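Local coordinates for protein L-ribulose 3-epimerase (Methylomonas sp. DH-1, PDB 7CJ7) that catalyses the manganese-dependent epimerization of ketoses at C3, acting most strongly on L-ribulose and also on D-ribulose, D-allulose and D-fructose, at residues A180-D185 with L201-R206; T164-L169 with M196-L201; L207-I212 with R240-F245. All coordinates share one frame; numbering follows the deposited sequence.

Interaction 1 of 3, residues A180-D185 with L201-R206; sequences AFLHLD and LAAGDR. With MN (manganese (II) ion), chain D.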
loop_
_atom_site.group_PDB
_atom_site.type_symbol
_atom_site.label_atom_id
_atom_site.label_comp_id
_atom_site.label_asym_id
_atom_site.label_seq_id
_atom_site.Cartn_x
_atom_site.Cartn_y
_atom_site.Cartn_z
ATOM N N ALA A 180 9.330 -25.567 2.095
ATOM C CA ALA A 180 8.981 -24.151 2.326
ATOM C C ALA A 180 9.516 -23.310 1.163
ATOM O O ALA A 180 10.717 -23.373 0.855
ATOM C CB ALA A 180 9.484 -23.675 3.656
ATOM N N PHE A 181 8.637 -22.544 0.536
ATOM C CA PHE A 181 8.928 -21.786 -0.703
ATOM C C PHE A 181 8.531 -20.322 -0.519
ATOM O O PHE A 181 7.750 -19.982 0.404
ATOM C CB PHE A 181 8.174 -22.377 -1.897
ATOM C CG PHE A 181 8.610 -23.767 -2.266
ATOM C CD1 PHE A 181 8.030 -24.871 -1.660
ATOM C CD2 PHE A 181 9.586 -23.973 -3.224
ATOM C CE1 PHE A 181 8.428 -26.153 -1.996
ATOM C CE2 PHE A 181 9.984 -25.257 -3.556
ATOM C CZ PHE A 181 9.407 -26.342 -2.937
ATOM N N LEU A 182 9.051 -19.488 -1.413
ATOM C CA LEU A 182 8.634 -18.077 -1.552
ATOM C C LEU A 182 7.358 -18.029 -2.398
ATOM O O LEU A 182 7.187 -18.848 -3.326
ATOM C CB LEU A 182 9.768 -17.303 -2.220
ATOM C CG LEU A 182 9.612 -15.789 -2.244
ATOM C CD1 LEU A 182 9.792 -15.229 -0.849
ATOM C CD2 LEU A 182 10.602 -15.165 -3.211
ATOM N N HIS A 183 6.489 -17.096 -2.071
ATOM C CA HIS A 183 5.249 -16.803 -2.827
ATOM C C HIS A 183 5.294 -15.317 -3.187
ATOM O O HIS A 183 5.429 -14.503 -2.265
ATOM C CB HIS A 183 4.059 -17.255 -1.974
ATOM C CG HIS A 183 2.711 -16.849 -2.454
ATOM N ND1 HIS A 183 1.576 -17.126 -1.713
ATOM C CD2 HIS A 183 2.300 -16.183 -3.558
ATOM C CE1 HIS A 183 0.519 -16.648 -2.341
ATOM N NE2 HIS A 183 0.933 -16.072 -3.484
ATOM N N LEU A 184 5.290 -14.988 -4.480
ATOM C CA LEU A 184 5.343 -13.582 -4.945
ATOM C C LEU A 184 3.979 -13.205 -5.512
ATOM O O LEU A 184 3.300 -14.086 -6.082
ATOM C CB LEU A 184 6.442 -13.399 -5.989
ATOM C CG LEU A 184 7.872 -13.457 -5.451
ATOM C CD1 LEU A 184 8.854 -13.325 -6.598
ATOM C CD2 LEU A 184 8.126 -12.359 -4.423
ATOM N N ASP A 185 3.608 -11.943 -5.330
ATOM C CA ASP A 185 2.293 -11.386 -5.734
ATOM C C ASP A 185 2.556 -10.052 -6.434
ATOM O O ASP A 185 3.130 -9.151 -5.792
ATOM C CB ASP A 185 1.396 -11.258 -4.504
ATOM C CG ASP A 185 0.020 -10.684 -4.794
ATOM O OD1 ASP A 185 -0.077 -9.814 -5.657
ATOM O OD2 ASP A 185 -0.927 -11.117 -4.136
ATOM N N LEU A 201 14.396 -13.757 -10.228
ATOM C CA LEU A 201 15.710 -14.310 -10.644
ATOM C C LEU A 201 16.464 -14.822 -9.410
ATOM O O LEU A 201 17.068 -15.899 -9.505
ATOM C CB LEU A 201 16.498 -13.230 -11.391
ATOM C CG LEU A 201 15.829 -12.686 -12.655
ATOM C CD1 LEU A 201 16.709 -11.657 -13.347
ATOM C CD2 LEU A 201 15.484 -13.809 -13.617
ATOM N N ALA A 202 16.406 -14.105 -8.284
ATOM C CA ALA A 202 17.112 -14.495 -7.047
ATOM C C ALA A 202 16.505 -15.792 -6.505
ATOM O O ALA A 202 17.276 -16.659 -6.045
ATOM C CB ALA A 202 17.055 -13.387 -6.030
ATOM N N ALA A 203 15.179 -15.935 -6.570
ATOM C CA ALA A 203 14.431 -17.070 -5.976
ATOM C C ALA A 203 14.714 -18.359 -6.757
ATOM O O ALA A 203 14.979 -19.397 -6.127
ATOM C CB ALA A 203 12.957 -16.755 -5.939
ATOM N N GLY A 204 14.694 -18.291 -8.086
ATOM C CA GLY A 204 14.815 -19.484 -8.938
ATOM C C GLY A 204 13.888 -20.580 -8.437
ATOM O O GLY A 204 12.675 -20.316 -8.275
ATOM N N ASP A 205 14.436 -21.758 -8.146
ATOM C CA ASP A 205 13.651 -22.946 -7.729
ATOM C C ASP A 205 12.933 -22.703 -6.397
ATOM O O ASP A 205 12.053 -23.492 -6.076
ATOM C CB ASP A 205 14.545 -24.182 -7.632
ATOM C CG ASP A 205 15.001 -24.698 -8.981
ATOM O OD1 ASP A 205 14.578 -24.120 -10.003
ATOM O OD2 ASP A 205 15.791 -25.665 -8.995
ATOM N N ARG A 206 13.277 -21.663 -5.638
ATOM C CA ARG A 206 12.652 -21.431 -4.310
ATOM C C ARG A 206 11.328 -20.672 -4.478
ATOM O O ARG A 206 10.599 -20.557 -3.476
ATOM C CB ARG A 206 13.634 -20.710 -3.389
ATOM C CG ARG A 206 14.965 -21.441 -3.270
ATOM C CD ARG A 206 16.101 -20.490 -2.950
ATOM N NE ARG A 206 16.052 -20.117 -1.551
ATOM C CZ ARG A 206 16.799 -19.176 -0.981
ATOM N NH1 ARG A 206 17.679 -18.482 -1.685
ATOM N NH2 ARG A 206 16.654 -18.940 0.307
HETATM MN MN MN D . -1.875 -12.417 -2.932
#

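Interaction 2 of 3, residues T164-L169 with M196-L201; sequences TGLEGL and MAKSVL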
loop_
_atom_site.group_PDB
_atom_site.type_symbol
_atom_site.label_atom_id
_atom_site.label_comp_id
_atom_site.label_asym_id
_atom_site.label_seq_id
_atom_site.Cartn_x
_atom_site.Cartn_y
_atom_site.Cartn_z
ATOM N N THR A 164 9.876 -7.737 0.625
ATOM C CA THR A 164 10.489 -8.018 -0.697
ATOM C C THR A 164 10.857 -9.496 -0.812
ATOM O O THR A 164 11.074 -10.148 0.220
ATOM C CB THR A 164 11.751 -7.188 -0.966
ATOM O OG1 THR A 164 12.805 -7.647 -0.119
ATOM C CG2 THR A 164 11.531 -5.709 -0.761
ATOM N N GLY A 165 10.929 -10.004 -2.038
ATOM C CA GLY A 165 11.369 -11.383 -2.302
ATOM C C GLY A 165 12.738 -11.641 -1.692
ATOM O O GLY A 165 12.942 -12.721 -1.132
ATOM N N LEU A 166 13.650 -10.671 -1.761
ATOM C CA LEU A 166 15.023 -10.830 -1.212
ATOM C C LEU A 166 14.949 -11.044 0.308
ATOM O O LEU A 166 15.668 -11.922 0.824
ATOM C CB LEU A 166 15.858 -9.603 -1.576
ATOM C CG LEU A 166 15.975 -9.309 -3.070
ATOM C CD1 LEU A 166 16.979 -8.191 -3.326
ATOM C CD2 LEU A 166 16.359 -10.562 -3.845
ATOM N N GLU A 167 14.112 -10.282 1.012
ATOM C CA GLU A 167 13.915 -10.479 2.468
ATOM C C GLU A 167 13.290 -11.853 2.717
ATOM O O GLU A 167 13.697 -12.524 3.691
ATOM C CB GLU A 167 13.043 -9.382 3.068
ATOM C CG GLU A 167 13.743 -8.053 3.141
ATOM C CD GLU A 167 12.959 -7.007 3.903
ATOM O OE1 GLU A 167 11.702 -7.118 3.932
ATOM O OE2 GLU A 167 13.592 -6.083 4.446
ATOM N N GLY A 168 12.327 -12.264 1.894
ATOM C CA GLY A 168 11.685 -13.582 2.048
ATOM C C GLY A 168 12.700 -14.706 1.892
ATOM O O GLY A 168 12.597 -15.720 2.610
ATOM N N LEU A 169 13.652 -14.562 0.976
ATOM C CA LEU A 169 14.658 -15.626 0.710
ATOM C C LEU A 169 15.626 -15.749 1.903
ATOM O O LEU A 169 15.967 -16.879 2.256
ATOM C CB LEU A 169 15.380 -15.333 -0.607
ATOM C CG LEU A 169 14.531 -15.510 -1.865
ATOM C CD1 LEU A 169 15.279 -15.008 -3.086
ATOM C CD2 LEU A 169 14.112 -16.961 -2.049
ATOM N N MET A 196 10.405 -5.729 -11.471
ATOM C CA MET A 196 9.573 -6.945 -11.300
ATOM C C MET A 196 10.384 -8.221 -11.573
ATOM O O MET A 196 9.762 -9.296 -11.588
ATOM C CB MET A 196 8.348 -6.884 -12.216
ATOM C CG MET A 196 7.475 -5.654 -11.977
ATOM S SD MET A 196 6.647 -5.683 -10.369
ATOM C CE MET A 196 5.596 -7.115 -10.618
ATOM N N ALA A 197 11.711 -8.135 -11.743
ATOM C CA ALA A 197 12.559 -9.284 -12.154
ATOM C C ALA A 197 13.473 -9.752 -11.015
ATOM O O ALA A 197 13.649 -10.972 -10.885
ATOM C CB ALA A 197 13.371 -8.942 -13.380
ATOM N N LYS A 198 14.065 -8.814 -10.265
ATOM C CA LYS A 198 15.185 -9.059 -9.314
ATOM C C LYS A 198 14.854 -10.224 -8.369
ATOM O O LYS A 198 15.694 -11.146 -8.243
ATOM C CB LYS A 198 15.472 -7.749 -8.567
ATOM C CG LYS A 198 16.712 -7.720 -7.683
ATOM C CD LYS A 198 17.046 -6.300 -7.233
ATOM C CE LYS A 198 18.027 -6.203 -6.083
ATOM N NZ LYS A 198 19.381 -6.671 -6.454
ATOM N N SER A 199 13.691 -10.202 -7.713
ATOM C CA SER A 199 13.313 -11.210 -6.686
ATOM C C SER A 199 13.051 -12.565 -7.340
ATOM O O SER A 199 13.395 -13.598 -6.736
ATOM C CB SER A 199 12.139 -10.745 -5.871
ATOM O OG SER A 199 12.588 -9.857 -4.863
ATOM N N VAL A 200 12.457 -12.566 -8.528
ATOM C CA VAL A 200 12.138 -13.822 -9.263
ATOM C C VAL A 200 13.460 -14.498 -9.635
ATOM O O VAL A 200 13.595 -15.689 -9.398
ATOM C CB VAL A 200 11.283 -13.555 -10.512
ATOM C CG1 VAL A 200 11.168 -14.795 -11.386
ATOM C CG2 VAL A 200 9.910 -13.025 -10.144
ATOM N N LEU A 201 14.396 -13.757 -10.228
ATOM C CA LEU A 201 15.710 -14.310 -10.644
ATOM C C LEU A 201 16.464 -14.822 -9.410
ATOM O O LEU A 201 17.068 -15.899 -9.505
ATOM C CB LEU A 201 16.498 -13.230 -11.391
ATOM C CG LEU A 201 15.829 -12.686 -12.655
ATOM C CD1 LEU A 201 16.709 -11.657 -13.347
ATOM C CD2 LEU A 201 15.484 -13.809 -13.617
#

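Interaction 3 of 3, residues L207-I212 with R240-F245; sequences LGYVHI and RGPITF. With MN (manganese (II) ion), chain D.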
loop_
_atom_site.group_PDB
_atom_site.type_symbol
_atom_site.label_atom_id
_atom_site.label_comp_id
_atom_site.label_asym_id
_atom_site.label_seq_id
_atom_site.Cartn_x
_atom_site.Cartn_y
_atom_site.Cartn_z
ATOM N N LEU A 207 11.024 -20.178 -5.683
ATOM C CA LEU A 207 9.700 -19.577 -5.980
ATOM C C LEU A 207 8.707 -20.719 -6.185
ATOM O O LEU A 207 8.848 -21.482 -7.169
ATOM C CB LEU A 207 9.762 -18.673 -7.214
ATOM C CG LEU A 207 8.440 -17.982 -7.563
ATOM C CD1 LEU A 207 7.964 -17.091 -6.425
ATOM C CD2 LEU A 207 8.556 -17.168 -8.847
ATOM N N GLY A 208 7.763 -20.857 -5.263
ATOM C CA GLY A 208 6.833 -22.003 -5.257
ATOM C C GLY A 208 5.405 -21.620 -5.596
ATOM O O GLY A 208 4.590 -22.542 -5.782
ATOM N N TYR A 209 5.075 -20.329 -5.656
ATOM C CA TYR A 209 3.666 -19.882 -5.844
ATOM C C TYR A 209 3.649 -18.428 -6.321
ATOM O O TYR A 209 4.493 -17.622 -5.896
ATOM C CB TYR A 209 2.879 -20.053 -4.538
ATOM C CG TYR A 209 1.406 -20.351 -4.689
ATOM C CD1 TYR A 209 0.489 -19.359 -4.993
ATOM C CD2 TYR A 209 0.916 -21.633 -4.498
ATOM C CE1 TYR A 209 -0.863 -19.639 -5.126
ATOM C CE2 TYR A 209 -0.430 -21.929 -4.624
ATOM C CZ TYR A 209 -1.332 -20.928 -4.931
ATOM O OH TYR A 209 -2.677 -21.217 -5.046
ATOM N N VAL A 210 2.681 -18.106 -7.176
ATOM C CA VAL A 210 2.557 -16.772 -7.811
ATOM C C VAL A 210 1.102 -16.311 -7.758
ATOM O O VAL A 210 0.199 -17.100 -8.114
ATOM C CB VAL A 210 3.081 -16.792 -9.255
ATOM C CG1 VAL A 210 2.649 -15.542 -10.001
ATOM C CG2 VAL A 210 4.585 -16.977 -9.298
ATOM N N HIS A 211 0.902 -15.078 -7.302
ATOM C CA HIS A 211 -0.354 -14.314 -7.476
ATOM C C HIS A 211 -0.159 -13.243 -8.542
ATOM O O HIS A 211 0.842 -12.481 -8.483
ATOM C CB HIS A 211 -0.826 -13.690 -6.171
ATOM C CG HIS A 211 -1.482 -14.672 -5.267
ATOM N ND1 HIS A 211 -1.958 -14.313 -4.026
ATOM C CD2 HIS A 211 -1.742 -15.991 -5.415
ATOM C CE1 HIS A 211 -2.534 -15.354 -3.460
ATOM N NE2 HIS A 211 -2.389 -16.409 -4.279
ATOM N N ILE A 212 -1.136 -13.179 -9.444
ATOM C CA ILE A 212 -1.250 -12.137 -10.494
ATOM C C ILE A 212 -2.354 -11.190 -10.038
ATOM O O ILE A 212 -3.532 -11.606 -10.020
ATOM C CB ILE A 212 -1.537 -12.755 -11.871
ATOM C CG1 ILE A 212 -0.479 -13.786 -12.268
ATOM C CG2 ILE A 212 -1.707 -11.669 -12.922
ATOM C CD1 ILE A 212 0.935 -13.250 -12.262
ATOM N N ARG A 240 7.470 -23.292 -13.025
ATOM C CA ARG A 240 6.421 -24.327 -13.225
ATOM C C ARG A 240 5.713 -24.570 -11.897
ATOM O O ARG A 240 6.047 -25.522 -11.194
ATOM C CB ARG A 240 7.022 -25.618 -13.787
ATOM C CG ARG A 240 7.293 -25.538 -15.280
ATOM C CD ARG A 240 7.857 -26.830 -15.844
ATOM N NE ARG A 240 8.098 -26.671 -17.268
ATOM C CZ ARG A 240 7.161 -26.755 -18.205
ATOM N NH1 ARG A 240 7.481 -26.578 -19.474
ATOM N NH2 ARG A 240 5.910 -27.006 -17.869
ATOM N N GLY A 241 4.769 -23.709 -11.571
ATOM C CA GLY A 241 4.005 -23.825 -10.326
ATOM C C GLY A 241 2.678 -23.102 -10.463
ATOM O O GLY A 241 2.355 -22.577 -11.521
ATOM N N PRO A 242 1.877 -23.073 -9.387
ATOM C CA PRO A 242 0.588 -22.392 -9.414
ATOM C C PRO A 242 0.728 -20.900 -9.743
ATOM O O PRO A 242 1.634 -20.239 -9.256
ATOM C CB PRO A 242 0.028 -22.616 -8.005
ATOM C CG PRO A 242 0.746 -23.847 -7.528
ATOM C CD PRO A 242 2.131 -23.758 -8.117
ATOM N N ILE A 243 -0.178 -20.417 -10.585
ATOM C CA ILE A 243 -0.375 -18.967 -10.862
ATOM C C ILE A 243 -1.853 -18.672 -10.620
ATOM O O ILE A 243 -2.676 -19.208 -11.387
ATOM C CB ILE A 243 0.048 -18.632 -12.304
ATOM C CG1 ILE A 243 1.506 -19.024 -12.561
ATOM C CG2 ILE A 243 -0.226 -17.163 -12.595
ATOM C CD1 ILE A 243 1.960 -18.818 -13.997
ATOM N N THR A 244 -2.171 -17.906 -9.580
ATOM C CA THR A 244 -3.563 -17.556 -9.194
ATOM C C THR A 244 -3.853 -16.104 -9.563
ATOM O O THR A 244 -3.078 -15.217 -9.162
ATOM C CB THR A 244 -3.823 -17.685 -7.689
ATOM O OG1 THR A 244 -3.442 -18.970 -7.215
ATOM C CG2 THR A 244 -5.272 -17.449 -7.335
ATOM N N PHE A 245 -4.941 -15.877 -10.292
ATOM C CA PHE A 245 -5.509 -14.525 -10.479
ATOM C C PHE A 245 -6.196 -14.130 -9.173
ATOM O O PHE A 245 -7.056 -14.879 -8.656
ATOM C CB PHE A 245 -6.473 -14.482 -11.662
ATOM C CG PHE A 245 -7.271 -13.205 -11.717
ATOM C CD1 PHE A 245 -6.641 -11.971 -11.736
ATOM C CD2 PHE A 245 -8.652 -13.236 -11.725
ATOM C CE1 PHE A 245 -7.378 -10.794 -11.764
ATOM C CE2 PHE A 245 -9.387 -12.061 -11.762
ATOM C CZ PHE A 245 -8.752 -10.847 -11.793
HETATM MN MN MN D . -1.875 -12.417 -2.932
#

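Interaction 1 of 3, residues A180-D185 with L201-R206
R206 gives the largest share of the surface buried here, and it does so mainly through its backbone: its carbonyl oxygen sits between F181 and L182 on strand 180-185. L182 N donates to R206 O at 2.8 Å, a short bond with an N-H...O angle of 162°. The same oxygen also lies 3.4 Å from F181 CB, so one carbonyl meets both the amide of one strand residue and the methylene of the residue before it.

In F181, chi1 of -65° swings CG to lie beside the backbone N, and from there the CD2-CE2 edge of the ring meets the turn. D205 O lies close to the ring plane, 3.7 Å from CE2, and R206 O approaches CD2 at 3.6 Å. Both oxygens lie at the ring's edge near its plane, beside its C-H groups, though the R206 carbonyl itself is aimed at the amide of L182.

L182 makes the apolar half of the contact. Its CG is anti to the backbone N (chi1 -171°), and from there the CD2 branch reaches A203 CB at 3.9 Å, at the end of helix 198-203. Just beyond, G204 has positive phi, and the chain turns back so that R206 N bonds to A203 O at 2.9 Å.

The side chain of R206 leads away from the strand to a salt bridge with D173 in helix 165-175. At the far end of the strand, D185 OD2 binds manganese at 2.0 Å, and E152, H211 and E246 also ligate the ion.

This is TIM-barrel packing: the end of helix 198-203 and the turn after it lie against strand 180-185. That strand bonds through its backbone to strand 148-152 and to strand 207-212, while helix 165-175 touches A202 and R206.

Interaction 2 of 3, residues T164-L169 with M196-L201
In the outer helical layer of the TIM barrel, the first turn of helix 165-175 lies against the start of helix 198-203, with G165 facing S199. The two backbones come very close here, with the CA atoms of G165 and S199 4.8 Å apart. Glycine makes this possible, because a CB on G165 would clash with S199 CB.

S199 OG is anti to its carbonyl carbon (chi1 -81°) and comes to 3.2 Å from G165 CA. The hydroxyl is hydrogen-bonded to E193 OE1, while OE2 of the same carboxylate accepts from G165 N, so E193 ties the two helix starts together from outside the contact. T164 is the N-cap of helix 165-175: its OG1 accepts from E167 N at 3.2 Å. T164 and E167 also pack on R265 of the second subunit.

L169 adds a looser touch one turn on, its CD1 4.3 Å from S199 O. Toward solvent, the side chains of L166 and K198 cross at about a right angle, the leucine meeting the aliphatic part of the lysine, with L166 CD1 3.6 Å from K198 CE.

Interaction 3 of 3, residues L207-I212 with R240-F245
T244 is bonded through its N to V210 O at 2.9 Å and through its O to I212 N at 2.8 Å, the residues flanking its bridge partner H211, in the parallel pattern that joins two strands of the barrel, whose directions differ by 22°. A weak bond of 3.2 Å from V210 N to P242 O opens the series.

Apolar contacts lie on both faces. P242 CB sits over one face of the Y209 ring, 3.8 Å from its centroid, a CH-pi contact offset toward the rim. On the face carrying V210, I212 and I243, I212 CG1 presses on I243 CG2 at a tight 3.4 Å.

The polar group lies on the face of H211 and T244. H211, part of the sugar pocket, touches the bound L-sorbose and binds manganese through ND1 at 2.2 Å. Its CD2 lies 3.5 Å from T244 CB. E41 OE1 is hydrogen-bonded to Y209 OH, T244 OG1 and H211 NE2, which helps fix the rotation of the imidazole, and T244 OG1 also bonds to Y39 OH. An alanine in place of Y209 would probably leave P242 without its aromatic cover and E41 with one mate fewer.

Strand 207-212 is bonded on its other side to strand 180-185. Helix 227-236 connects the two strands as a beta-alpha-beta unit and packs on I212, and helix 271-285 covers I212 and F245.

Interaction 3 is the most deeply buried, a strand-to-strand contact inside the barrel wall, and it covers about twice the surface of either other contact. Interaction 1 lies one layer out, where a helix end and its turn meet the wall, and interaction 2 further out still, helix against helix, with L166 and K198 exposed. Interactions 1 and 2 share helix 198-203 and L201. Interactions 1 and 3 are joined by neighbouring strands 180-185 and 207-212, each of which supplies a manganese ligand. The chemistry shifts accordingly, from parallel backbone bonding plus a polar cluster, through a single backbone bond with ring-edge packing, to close glycine-serine packing, with E193 bonded to both helix starts.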